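Local coordinates for protein ALDH21) (Physcomitrella patens subsp. patens, PDB 5MZ5) that oxidises succinic semialdehyde with NADP(+) as the electron acceptor, as a tetrameric plant member of the aldehyde dehydrogenase family, at residues 42-47 / 75-80; 93-98 / 233-238. All blocks are in the same frame, centred on the assembly; numbering follows the deposited sequence.

Contact 1: 42-47 / 75-80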
loop_
_atom_site.group_PDB
_atom_site.type_symbol
_atom_site.label_atom_id
_atom_site.label_comp_id
_atom_site.label_asym_id
_atom_site.label_seq_id
_atom_site.Cartn_x
_atom_site.Cartn_y
_atom_site.Cartn_z
ATOM N N ILE A 42 -36.573 -6.051 20.420
ATOM C CA ILE A 42 -35.220 -5.544 20.584
ATOM C C ILE A 42 -34.317 -6.765 20.528
ATOM O O ILE A 42 -34.814 -7.894 20.632
ATOM C CB ILE A 42 -35.014 -4.622 21.816
ATOM C CG1 ILE A 42 -35.339 -5.336 23.146
ATOM C CG2 ILE A 42 -35.850 -3.358 21.636
ATOM C CD1 ILE A 42 -34.900 -4.602 24.444
ATOM N N PHE A 43 -33.017 -6.558 20.310
ATOM C CA PHE A 43 -32.123 -7.684 20.155
ATOM C C PHE A 43 -31.133 -7.771 21.277
ATOM O O PHE A 43 -30.356 -6.857 21.499
ATOM C CB PHE A 43 -31.477 -7.672 18.750
ATOM C CG PHE A 43 -32.540 -7.934 17.701
ATOM C CD1 PHE A 43 -32.879 -9.236 17.340
ATOM C CD2 PHE A 43 -33.279 -6.883 17.154
ATOM C CE1 PHE A 43 -33.913 -9.480 16.426
ATOM C CE2 PHE A 43 -34.323 -7.131 16.266
ATOM C CZ PHE A 43 -34.638 -8.430 15.916
ATOM N N LEU A 44 -31.211 -8.873 22.019
ATOM C CA LEU A 44 -30.371 -9.149 23.173
ATOM C C LEU A 44 -29.617 -10.436 22.913
ATOM O O LEU A 44 -30.229 -11.509 22.841
ATOM C CB LEU A 44 -31.236 -9.229 24.447
ATOM C CG LEU A 44 -30.561 -9.678 25.753
ATOM C CD1 LEU A 44 -29.443 -8.746 26.147
ATOM C CD2 LEU A 44 -31.568 -9.727 26.890
ATOM N N ALA A 45 -28.276 -10.319 22.748
ATOM C CA ALA A 45 -27.369 -11.434 22.466
ATOM C C ALA A 45 -27.878 -12.243 21.244
ATOM O O ALA A 45 -28.040 -13.470 21.328
ATOM C CB ALA A 45 -27.227 -12.320 23.702
ATOM N N SER A 46 -28.180 -11.501 20.131
ATOM C CA SER A 46 -28.657 -11.974 18.812
ATOM C C SER A 46 -30.122 -12.418 18.751
ATOM O O SER A 46 -30.590 -12.842 17.687
ATOM C CB SER A 46 -27.773 -13.104 18.280
ATOM O OG SER A 46 -26.395 -12.856 18.491
ATOM N N LYS A 47 -30.840 -12.342 19.879
ATOM C CA LYS A 47 -32.199 -12.863 19.956
ATOM C C LYS A 47 -33.280 -11.791 20.145
ATOM O O LYS A 47 -33.077 -10.841 20.907
ATOM C CB LYS A 47 -32.297 -13.960 21.046
ATOM C CG LYS A 47 -31.312 -15.110 20.813
ATOM C CD LYS A 47 -31.859 -16.447 21.255
ATOM C CE LYS A 47 -31.063 -17.619 20.726
ATOM N NZ LYS A 47 -31.117 -17.744 19.237
ATOM N N HIS A 75 -31.457 -2.395 32.856
ATOM C CA HIS A 75 -30.044 -2.397 33.219
ATOM C C HIS A 75 -29.469 -3.826 33.108
ATOM O O HIS A 75 -28.346 -3.993 32.634
ATOM C CB HIS A 75 -29.888 -1.865 34.643
ATOM C CG HIS A 75 -28.466 -1.671 35.048
ATOM N ND1 HIS A 75 -27.717 -2.713 35.594
ATOM C CD2 HIS A 75 -27.690 -0.566 34.961
ATOM C CE1 HIS A 75 -26.509 -2.210 35.800
ATOM N NE2 HIS A 75 -26.443 -0.920 35.436
ATOM N N LYS A 76 -30.253 -4.840 33.547
ATOM C CA LYS A 76 -29.874 -6.243 33.493
ATOM C C LYS A 76 -29.692 -6.698 32.038
ATOM O O LYS A 76 -28.738 -7.427 31.766
ATOM C CB LYS A 76 -30.879 -7.132 34.241
ATOM C CG LYS A 76 -30.312 -8.506 34.583
ATOM C CD LYS A 76 -31.360 -9.605 34.435
ATOM C CE LYS A 76 -30.883 -10.947 34.934
ATOM N NZ LYS A 76 -29.864 -11.546 34.035
ATOM N N ASP A 77 -30.574 -6.233 31.110
ATOM C CA ASP A 77 -30.480 -6.529 29.681
ATOM C C ASP A 77 -29.156 -6.025 29.111
ATOM O O ASP A 77 -28.474 -6.777 28.409
ATOM C CB ASP A 77 -31.656 -5.914 28.895
ATOM C CG ASP A 77 -33.021 -6.494 29.201
ATOM O OD1 ASP A 77 -33.097 -7.705 29.543
ATOM O OD2 ASP A 77 -34.018 -5.748 29.081
ATOM N N ILE A 78 -28.766 -4.771 29.452
ATOM C CA ILE A 78 -27.509 -4.172 28.981
ATOM C C ILE A 78 -26.303 -4.970 29.507
ATOM O O ILE A 78 -25.409 -5.293 28.724
ATOM C CB ILE A 78 -27.428 -2.648 29.265
ATOM C CG1 ILE A 78 -28.661 -1.915 28.693
ATOM C CG2 ILE A 78 -26.144 -2.041 28.672
ATOM C CD1 ILE A 78 -29.068 -0.733 29.515
ATOM N N ASP A 79 -26.320 -5.342 30.808
ATOM C CA ASP A 79 -25.270 -6.171 31.405
ATOM C C ASP A 79 -25.123 -7.506 30.690
ATOM O O ASP A 79 -24.006 -7.910 30.389
ATOM C CB ASP A 79 -25.538 -6.418 32.890
ATOM C CG ASP A 79 -24.831 -5.438 33.782
ATOM O OD1 ASP A 79 -23.686 -5.053 33.447
ATOM O OD2 ASP A 79 -25.413 -5.063 34.830
ATOM N N ASP A 80 -26.252 -8.165 30.407
ATOM C CA ASP A 80 -26.315 -9.449 29.708
ATOM C C ASP A 80 -25.808 -9.316 28.277
ATOM O O ASP A 80 -25.096 -10.206 27.812
ATOM C CB ASP A 80 -27.750 -10.036 29.735
ATOM C CG ASP A 80 -28.271 -10.446 31.108
ATOM O OD1 ASP A 80 -27.448 -10.616 32.034
ATOM O OD2 ASP A 80 -29.500 -10.602 31.252
#
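L44, the last residue of strand 38-44, makes every approach within 4.5 Å from its segment to the first turns of helix 75-94, and its two methyls do different work. CD1 of L44 lies 3.2 Å from the backbone O of D77, while CD2 of L44 sits 3.7 Å from OD1 of the same aspartate. One leucine fork thus straddles D77, a branch on the main-chain carbonyl and a branch on the carboxylate. The torsions explain this reach: CG is anti to the backbone N (chi1 173°), which carries the fork from the strand end to the helix surface. D77 has its CG anti to its own carbonyl carbon, chi1 -66°, and its side chain runs at about a right angle to that of L44. Its carboxylate is engaged elsewhere, OD2 taking a salt bridge from R53 and a hydrogen bond from the backbone N of T74, just ahead of the helix; these bonds are consistent with the acid being held in place beside the leucine. One turn on, D80 offers CB to CD1 of L44 at 4.2 Å, a looser apolar touch. The D80 carboxylate is turned to K76: K76 NZ lies 3.0 Å from D80 OD2, which receives it on its syn lone pair, an i to i+4 salt bridge on the helix surface. The two segments share 170 Å² of buried surface, and the nearest CA pair, L44 and D77, is 7.0 Å apart. Behind L44 the chain reverses through a type I' turn, L44 to K47, closed by K47 N to L44 O at 3.1 Å. The whole is a beta-hairpin joining strands 38-44 and 47-49, docked on the N-terminal end of a helix in the aldehyde dehydrogenase fold.

Contact 2: 93-98 / 233-238; sequences AAMGAY and ELPLGA
M95 lays its sulfur and methyl along the E233-L234-P235 loop and supplies every close approach from its own segment. M95 SD meets the CD-CG side of the P235 ring, 3.7 Å from CD and 4.1 Å from CG. The thioether then bends: chi3 of 83° turns CE of M95 away from the proline and sets it 3.4 Å from the backbone O of E233. L234 leaves its backbone away from the 93-98 segment, yet its CD1 swings back to within 4.5 Å of M95 CE. Earlier torsions bring the sulfur here, CG lying anti to the carbonyl carbon (chi1 -74°) and the chain then running extended through chi2. M95 is buried, and it also packs on R100 and V103 of helix 97-113. It occupies the linker between helices 75-94 and 97-113, with G96 next in line as N-cap of the second. E233 turns its carboxylate to K106 in a salt bridge, so its part in the contact comes chiefly through its backbone carbonyl. Beyond it, P235 begins a type II turn closed by A238 N to P235 O at 3.2 Å. An alanine at M95 would strip away SD and CE and is likely to open a gap beside P235 and under the E233 carbonyl, leaving L234 with less to pack on. At the other end of the linker, A97 N bonds D162 of the second subunit, so the helix junction also borders a subunit interface. With 130 Å² buried and no polar bond linking the two segments, the contact rests on dispersion and shape: a flexible thioether fits both an apolar ring and a carbonyl oxygen, which implies adhesion without strong directional demands.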
loop_
_atom_site.group_PDB
_atom_site.type_symbol
_atom_site.label_atom_id
_atom_site.label_comp_id
_atom_site.label_asym_id
_atom_site.label_seq_id
_atom_site.Cartn_x
_atom_site.Cartn_y
_atom_site.Cartn_z
ATOM N N ALA A 93 -13.655 -13.521 16.309
ATOM C CA ALA A 93 -12.248 -13.460 15.902
ATOM C C ALA A 93 -11.779 -14.722 15.143
ATOM O O ALA A 93 -10.858 -14.619 14.342
ATOM C CB ALA A 93 -11.367 -13.201 17.120
ATOM N N ALA A 94 -12.425 -15.889 15.364
ATOM C CA ALA A 94 -12.111 -17.170 14.709
ATOM C C ALA A 94 -12.867 -17.392 13.376
ATOM O O ALA A 94 -12.555 -18.332 12.657
ATOM C CB ALA A 94 -12.365 -18.346 15.661
ATOM N N MET A 95 -13.867 -16.560 13.055
ATOM C CA MET A 95 -14.590 -16.682 11.784
ATOM C C MET A 95 -13.603 -16.525 10.608
ATOM O O MET A 95 -12.686 -15.686 10.661
ATOM C CB MET A 95 -15.613 -15.545 11.647
ATOM C CG MET A 95 -16.836 -15.695 12.521
ATOM S SD MET A 95 -17.867 -14.228 12.420
ATOM C CE MET A 95 -18.816 -14.572 10.904
ATOM N N GLY A 96 -13.830 -17.299 9.551
ATOM C CA GLY A 96 -13.078 -17.159 8.309
ATOM C C GLY A 96 -13.508 -15.866 7.641
ATOM O O GLY A 96 -14.627 -15.395 7.884
ATOM N N ALA A 97 -12.616 -15.253 6.836
ATOM C CA ALA A 97 -12.901 -13.991 6.131
ATOM C C ALA A 97 -14.152 -14.112 5.249
ATOM O O ALA A 97 -14.978 -13.196 5.233
ATOM C CB ALA A 97 -11.692 -13.537 5.306
ATOM N N TYR A 98 -14.320 -15.277 4.585
ATOM C CA TYR A 98 -15.464 -15.593 3.724
ATOM C C TYR A 98 -16.774 -15.682 4.535
ATOM O O TYR A 98 -17.842 -15.442 3.978
ATOM C CB TYR A 98 -15.220 -16.900 2.910
ATOM C CG TYR A 98 -15.241 -18.155 3.765
ATOM C CD1 TYR A 98 -14.097 -18.584 4.437
ATOM C CD2 TYR A 98 -16.422 -18.865 3.968
ATOM C CE1 TYR A 98 -14.129 -19.684 5.293
ATOM C CE2 TYR A 98 -16.464 -19.978 4.816
ATOM C CZ TYR A 98 -15.312 -20.384 5.473
ATOM O OH TYR A 98 -15.328 -21.490 6.293
ATOM N N GLU A 233 -24.258 -17.814 10.124
ATOM C CA GLU A 233 -22.799 -17.605 10.144
ATOM C C GLU A 233 -22.358 -16.703 11.302
ATOM O O GLU A 233 -21.225 -16.817 11.769
ATOM C CB GLU A 233 -22.309 -16.959 8.833
ATOM C CG GLU A 233 -22.278 -17.874 7.621
ATOM C CD GLU A 233 -23.508 -17.861 6.738
ATOM O OE1 GLU A 233 -24.616 -17.561 7.240
ATOM O OE2 GLU A 233 -23.365 -18.199 5.540
ATOM N N LEU A 234 -23.240 -15.795 11.741
ATOM C CA LEU A 234 -22.933 -14.859 12.812
ATOM C C LEU A 234 -23.068 -15.526 14.184
ATOM O O LEU A 234 -24.153 -15.988 14.516
ATOM C CB LEU A 234 -23.803 -13.594 12.667
ATOM C CG LEU A 234 -23.288 -12.304 13.304
ATOM C CD1 LEU A 234 -21.917 -11.887 12.731
ATOM C CD2 LEU A 234 -24.306 -11.196 13.128
ATOM N N PRO A 235 -21.958 -15.665 14.961
ATOM C CA PRO A 235 -22.043 -16.339 16.276
ATOM C C PRO A 235 -23.095 -15.757 17.229
ATOM O O PRO A 235 -23.387 -14.568 17.169
ATOM C CB PRO A 235 -20.627 -16.176 16.853
ATOM C CG PRO A 235 -19.743 -15.994 15.650
ATOM C CD PRO A 235 -20.578 -15.204 14.690
ATOM N N LEU A 236 -23.646 -16.601 18.115
ATOM C CA LEU A 236 -24.623 -16.179 19.120
ATOM C C LEU A 236 -23.977 -15.181 20.096
ATOM O O LEU A 236 -22.868 -15.413 20.578
ATOM C CB LEU A 236 -25.164 -17.399 19.867
ATOM C CG LEU A 236 -26.387 -17.158 20.739
ATOM C CD1 LEU A 236 -27.653 -17.014 19.875
ATOM C CD2 LEU A 236 -26.534 -18.283 21.775
ATOM N N GLY A 237 -24.649 -14.060 20.313
ATOM C CA GLY A 237 -24.152 -12.991 21.174
ATOM C C GLY A 237 -23.261 -11.973 20.490
ATOM O O GLY A 237 -22.767 -11.062 21.154
ATOM N N ALA A 238 -23.056 -12.100 19.157
ATOM C CA ALA A 238 -22.232 -11.179 18.344
ATOM C C ALA A 238 -22.827 -9.763 18.323
ATOM O O ALA A 238 -22.109 -8.774 18.094
ATOM C CB ALA A 238 -22.133 -11.699 16.925
#

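Overall arrangement
Both contacts are partly buried and peripheral, their centres about 25 and 26 Å from the chain centre, and both use helix 75-94: contact 1 its beginning, contact 2 its end and the linker to helix 97-113. Each depends on one apolar side chain meeting a backbone carbonyl, but contact 1 is flanked by charged carboxylates on a helix surface, whereas contact 2 is thioether, proline and leucine packing in a loop. They meet directly: OG of S46 lies 2.8 Å from N of G237, a probable hydrogen bond, and K47 packs on L236. The hairpin turn of 42-47 is thereby joined to the loop leading into strand 239-241, an outermost strand of its sheet within the chain.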